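Local coordinates for protein Dye-decolorizing peroxidase (Irpex lacteus, PDB 7D8M) that probably uses heme b to reduce peroxide while oxidising dyes and other substrates, as members of the DyP-type peroxidase family do, at residues 291-296 with 317-322. Sequence-based numbering, arbitrary orientation.
With HEM (protoporphyrin IX containing Fe), chain B.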
ATOM      1  N   PHE A 291     -12.591  15.000   6.430  1.00 33.13           N
ATOM      2  CA  PHE A 291     -11.806  15.763   7.391  1.00 32.19           C
ATOM      3  C   PHE A 291     -10.521  16.214   6.716  1.00 34.74           C
ATOM      4  O   PHE A 291     -10.063  15.608   5.740  1.00 30.14           O
ATOM      5  CB  PHE A 291     -11.489  14.945   8.649  1.00 30.33           C
ATOM      6  CG  PHE A 291     -10.638  13.723   8.386  1.00 30.27           C
ATOM      7  CD1 PHE A 291      -9.259  13.777   8.533  1.00 30.14           C
ATOM      8  CD2 PHE A 291     -11.221  12.516   8.007  1.00 28.28           C
ATOM      9  CE1 PHE A 291      -8.478  12.645   8.294  1.00 30.96           C
ATOM     10  CE2 PHE A 291     -10.455  11.387   7.778  1.00 28.36           C
ATOM     11  CZ  PHE A 291      -9.084  11.446   7.919  1.00 28.31           C
ATOM     12  N   ASN A 292      -9.935  17.292   7.259  1.00 31.01           N
ATOM     13  CA  ASN A 292      -8.671  17.793   6.730  1.00 32.33           C
ATOM     14  C   ASN A 292      -7.779  18.362   7.832  1.00 32.61           C
ATOM     15  O   ASN A 292      -6.826  19.096   7.529  1.00 29.92           O
ATOM     16  CB  ASN A 292      -8.913  18.849   5.631  1.00 33.06           C
ATOM     17  CG  ASN A 292      -9.669  20.074   6.135  1.00 34.56           C
ATOM     18  OD1 ASN A 292      -9.792  20.304   7.335  1.00 33.91           O
ATOM     19  ND2 ASN A 292     -10.170  20.873   5.206  1.00 33.05           N
ATOM     20  N   TYR A 293      -8.090  18.047   9.095  1.00 29.28           N
ATOM     21  CA  TYR A 293      -7.364  18.455  10.293  1.00 30.32           C
ATOM     22  C   TYR A 293      -7.613  19.911  10.671  1.00 31.25           C
ATOM     23  O   TYR A 293      -7.164  20.338  11.737  1.00 27.34           O
ATOM     24  CB  TYR A 293      -5.863  18.179  10.156  1.00 27.85           C
ATOM     25  CG  TYR A 293      -5.605  16.725   9.812  1.00 27.99           C
ATOM     26  CD1 TYR A 293      -5.954  15.720  10.702  1.00 28.20           C
ATOM     27  CD2 TYR A 293      -5.055  16.358   8.587  1.00 29.01           C
ATOM     28  CE1 TYR A 293      -5.751  14.374  10.389  1.00 27.95           C
ATOM     29  CE2 TYR A 293      -4.841  15.012   8.261  1.00 25.69           C
ATOM     30  CZ  TYR A 293      -5.188  14.030   9.178  1.00 25.81           C
ATOM     31  OH  TYR A 293      -4.987  12.696   8.895  1.00 24.66           O
ATOM     32  N   SER A 294      -8.331  20.672   9.843  1.00 32.10           N
ATOM     33  CA  SER A 294      -8.694  22.037  10.226  1.00 36.60           C
ATOM     34  C   SER A 294      -9.946  22.034  11.100  1.00 34.13           C
ATOM     35  O   SER A 294     -10.805  21.157  10.987  1.00 37.07           O
ATOM     36  CB  SER A 294      -8.932  22.908   8.991  1.00 34.47           C
ATOM     37  OG  SER A 294      -7.731  23.123   8.276  1.00 36.90           O
ATOM     38  N   HIS A 295     -10.037  23.033  11.984  1.00 40.42           N
ATOM     39  CA  HIS A 295     -11.152  23.171  12.915  1.00 39.32           C
ATOM     40  C   HIS A 295     -11.278  24.641  13.289  1.00 38.67           C
ATOM     41  O   HIS A 295     -10.251  25.312  13.471  1.00 34.86           O
ATOM     42  CB  HIS A 295     -10.958  22.336  14.188  1.00 37.79           C
ATOM     43  CG  HIS A 295     -10.912  20.856  13.946  1.00 38.01           C
ATOM     44  ND1 HIS A 295     -12.047  20.088  13.791  1.00 39.17           N
ATOM     45  CD2 HIS A 295      -9.865  20.007  13.821  1.00 35.04           C
ATOM     46  CE1 HIS A 295     -11.700  18.831  13.576  1.00 38.07           C
ATOM     47  NE2 HIS A 295     -10.381  18.754  13.595  1.00 34.88           N
ATOM     48  N   PRO A 296     -12.500  25.162  13.411  1.00 41.78           N
ATOM     49  CA  PRO A 296     -12.673  26.526  13.934  1.00 40.56           C
ATOM     50  C   PRO A 296     -11.902  26.707  15.231  1.00 37.69           C
ATOM     51  O   PRO A 296     -11.942  25.853  16.119  1.00 45.82           O
ATOM     52  CB  PRO A 296     -14.189  26.635  14.156  1.00 38.09           C
ATOM     53  CG  PRO A 296     -14.711  25.203  14.107  1.00 42.37           C
ATOM     54  CD  PRO A 296     -13.788  24.491  13.166  1.00 40.58           C
ATOM     55  N   ASN A 317      -0.442  11.178   4.356  1.00 23.85           N
ATOM     56  CA  ASN A 317      -1.291  12.084   3.582  1.00 25.26           C
ATOM     57  C   ASN A 317      -1.486  13.326   4.432  1.00 24.40           C
ATOM     58  O   ASN A 317      -2.475  13.451   5.167  1.00 25.21           O
ATOM     59  CB  ASN A 317      -2.630  11.438   3.212  1.00 23.34           C
ATOM     60  CG  ASN A 317      -3.552  12.390   2.444  1.00 26.76           C
ATOM     61  OD1 ASN A 317      -3.176  13.523   2.128  1.00 27.71           O
ATOM     62  ND2 ASN A 317      -4.766  11.925   2.138  1.00 25.17           N
ATOM     63  N   PRO A 318      -0.537  14.258   4.383  1.00 25.34           N
ATOM     64  CA  PRO A 318      -0.651  15.519   5.141  1.00 25.94           C
ATOM     65  C   PRO A 318      -1.653  16.458   4.475  1.00 28.32           C
ATOM     66  O   PRO A 318      -1.310  17.428   3.793  1.00 30.61           O
ATOM     67  CB  PRO A 318       0.782  16.059   5.112  1.00 26.24           C
ATOM     68  CG  PRO A 318       1.379  15.499   3.868  1.00 27.30           C
ATOM     69  CD  PRO A 318       0.709  14.183   3.601  1.00 26.03           C
ATOM     70  N   ARG A 319      -2.937  16.142   4.679  1.00 24.91           N
ATOM     71  CA  ARG A 319      -4.009  16.884   4.024  1.00 28.43           C
ATOM     72  C   ARG A 319      -3.932  18.376   4.323  1.00 30.45           C
ATOM     73  O   ARG A 319      -4.286  19.196   3.469  1.00 30.31           O
ATOM     74  CB  ARG A 319      -5.376  16.341   4.463  1.00 28.18           C
ATOM     75  CG  ARG A 319      -5.565  14.851   4.262  1.00 28.86           C
ATOM     76  CD  ARG A 319      -6.824  14.354   4.949  1.00 29.31           C
ATOM     77  NE  ARG A 319      -6.955  12.906   4.804  1.00 30.87           N
ATOM     78  CZ  ARG A 319      -8.111  12.252   4.754  1.00 31.82           C
ATOM     79  NH1 ARG A 319      -9.258  12.916   4.847  1.00 27.92           N
ATOM     80  NH2 ARG A 319      -8.115  10.929   4.616  1.00 27.91           N
ATOM     81  N   ASP A 320      -3.470  18.748   5.520  1.00 28.86           N
ATOM     82  CA  ASP A 320      -3.484  20.158   5.897  1.00 27.07           C
ATOM     83  C   ASP A 320      -2.395  20.937   5.166  1.00 27.34           C
ATOM     84  O   ASP A 320      -2.618  22.074   4.739  1.00 28.55           O
ATOM     85  CB  ASP A 320      -3.347  20.300   7.417  1.00 26.79           C
ATOM     86  CG  ASP A 320      -2.084  19.662   7.960  1.00 29.57           C
ATOM     87  OD1 ASP A 320      -1.583  18.677   7.356  1.00 31.27           O
ATOM     88  OD2 ASP A 320      -1.592  20.138   9.008  1.00 29.74           O
ATOM     89  N   LEU A 321      -1.217  20.336   4.993  1.00 27.14           N
ATOM     90  CA  LEU A 321      -0.160  20.996   4.234  1.00 27.37           C
ATOM     91  C   LEU A 321      -0.589  21.221   2.790  1.00 29.43           C
ATOM     92  O   LEU A 321      -0.422  22.320   2.246  1.00 28.95           O
ATOM     93  CB  LEU A 321       1.126  20.171   4.286  1.00 28.78           C
ATOM     94  CG  LEU A 321       1.761  19.806   5.627  1.00 29.72           C
ATOM     95  CD1 LEU A 321       3.221  19.495   5.397  1.00 28.29           C
ATOM     96  CD2 LEU A 321       1.601  20.902   6.702  1.00 29.28           C
ATOM     97  N   GLU A 322      -1.154  20.186   2.156  1.00 30.39           N
ATOM     98  CA  GLU A 322      -1.632  20.316   0.779  1.00 31.15           C
ATOM     99  C   GLU A 322      -2.777  21.312   0.703  1.00 35.34           C
ATOM    100  O   GLU A 322      -2.824  22.146  -0.210  1.00 34.21           O
ATOM    101  CB  GLU A 322      -2.071  18.952   0.239  1.00 30.20           C
ATOM    102  CG  GLU A 322      -2.499  18.953  -1.249  1.00 32.65           C
ATOM    103  CD  GLU A 322      -2.928  17.579  -1.770  1.00 33.29           C
ATOM    104  OE1 GLU A 322      -2.646  16.550  -1.117  1.00 31.11           O
ATOM    105  OE2 GLU A 322      -3.549  17.526  -2.854  1.00 35.09           O
TER
HETATM  106  CHA HEM B 601      -3.714   4.472   5.812  1.00 25.46           C
HETATM  107  CHB HEM B 601      -2.315   0.590   8.360  1.00 24.76           C
HETATM  108  CHC HEM B 601       1.771   0.383   5.736  1.00 23.29           C
HETATM  109  CHD HEM B 601       0.591   4.548   3.548  1.00 22.95           C
HETATM  110  C1A HEM B 601      -3.711   3.433   6.716  1.00 23.50           C
HETATM  111  C2A HEM B 601      -4.791   3.079   7.617  1.00 26.99           C
HETATM  112  C3A HEM B 601      -4.403   1.994   8.310  1.00 25.45           C
HETATM  113  C4A HEM B 601      -3.072   1.633   7.871  1.00 25.09           C
HETATM  114  CMA HEM B 601      -5.188   1.230   9.392  1.00 22.58           C
HETATM  115  CAA HEM B 601      -6.142   3.837   7.718  1.00 25.80           C
HETATM  116  CBA HEM B 601      -7.151   3.256   6.728  1.00 28.15           C
HETATM  117  CGA HEM B 601      -7.276   4.120   5.488  1.00 29.49           C
HETATM  118  O1A HEM B 601      -7.199   5.365   5.608  1.00 32.36           O
HETATM  119  O2A HEM B 601      -7.483   3.563   4.375  1.00 29.11           O
HETATM  120  C1B HEM B 601      -1.109   0.183   7.841  1.00 24.62           C
HETATM  121  C2B HEM B 601      -0.402  -1.016   8.228  1.00 25.16           C
HETATM  122  C3B HEM B 601       0.735  -1.064   7.508  1.00 21.93           C
HETATM  123  C4B HEM B 601       0.766   0.090   6.637  1.00 22.28           C
HETATM  124  CMB HEM B 601      -0.913  -1.999   9.322  1.00 22.30           C
HETATM  125  CAB HEM B 601       1.851  -2.137   7.496  1.00 22.66           C
HETATM  126  CBB HEM B 601       1.682  -3.383   7.952  1.00 22.80           C
HETATM  127  C1C HEM B 601       1.857   1.527   4.959  1.00 23.08           C
HETATM  128  C2C HEM B 601       2.986   1.942   4.144  1.00 24.02           C
HETATM  129  C3C HEM B 601       2.653   3.096   3.532  1.00 24.27           C
HETATM  130  C4C HEM B 601       1.313   3.450   3.963  1.00 24.03           C
HETATM  131  CMC HEM B 601       4.296   1.126   4.025  1.00 23.46           C
HETATM  132  CAC HEM B 601       3.483   3.985   2.569  1.00 25.21           C
HETATM  133  CBC HEM B 601       4.827   3.980   2.539  1.00 26.35           C
HETATM  134  C1D HEM B 601      -0.720   4.818   3.877  1.00 23.54           C
HETATM  135  C2D HEM B 601      -1.594   5.801   3.255  1.00 23.58           C
HETATM  136  C3D HEM B 601      -2.771   5.780   3.882  1.00 24.86           C
HETATM  137  C4D HEM B 601      -2.698   4.780   4.930  1.00 27.14           C
HETATM  138  CMD HEM B 601      -1.244   6.730   2.081  1.00 20.43           C
HETATM  139  CAD HEM B 601      -3.986   6.671   3.556  1.00 24.10           C
HETATM  140  CBD HEM B 601      -3.865   7.969   4.361  1.00 24.95           C
HETATM  141  CGD HEM B 601      -4.968   8.946   4.017  1.00 28.35           C
HETATM  142  O1D HEM B 601      -5.492   9.603   4.955  1.00 25.74           O
HETATM  143  O2D HEM B 601      -5.335   9.068   2.815  1.00 26.41           O
HETATM  144  NA  HEM B 601      -2.681   2.539   6.904  1.00 22.91           N
HETATM  145  NB  HEM B 601      -0.373   0.841   6.864  1.00 20.72           N
HETATM  146  NC  HEM B 601       0.869   2.474   4.829  1.00 22.52           N
HETATM  147  ND  HEM B 601      -1.433   4.197   4.889  1.00 22.77           N
HETATM  148 FE   HEM B 601      -0.815   2.589   5.990  1.00 23.99          FE
HETATM  149  O   HOH W   1      -4.610  12.024   6.207  1.00 25.38           O
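Phe291 and Arg319 illustrate how a cation-pi stack can steady an arginine that grips a heme propionate, here in the heme pocket of a DyP-type peroxidase, where an irregular loop meets the first turn of helix 319-323. The ring of Phe291 lies against one face of the guanidinium, the planes only 11° apart and the centres separated by 3.8 Å. NH1 sits over the middle of the ring, while CZ of Phe291 approaches the guanidinium nearer its rim. The same residue also supplies its backbone carbonyl: Arg319 NH1 donates to Phe291 O (2.9 Å), with the acceptor close to the guanidinium plane. The arginine chain is extended from CG to NE, and the guanidinium at its end lies between the Phe291 carbonyl and the propionate, where Arg319 NH2 donates to heme O1D (3.0 Å); Asn289 OD1 is a further partner of NH2. An alanine in place of Arg319 would probably leave heme O1D without this charged donor and open a gap against the Phe291 face.

Next along the loop, Asn292 folds back on its own chain, its OD1 accepting from Ser294 N in an Asx turn. Its carbonyl O packs against CB of Asp320, whose carboxylate turns to Lys390 and Arg314 in salt bridges. Tyr293 then crosses the aliphatic stem of Arg319 at about a right angle, with Tyr293 CE2 3.9 Å from Arg319 CD. Tyr293 OH lies 2.8 Å from a water that is also within hydrogen-bonding distance of Asn317 O and accepts a weak bond from Arg319 NE, joining loop and helix start. Asn317 adds a second hold on the same propionate: Asn317 ND2 donates almost straight to heme O2D, 3.0 Å away at an N-H...O angle of 172°.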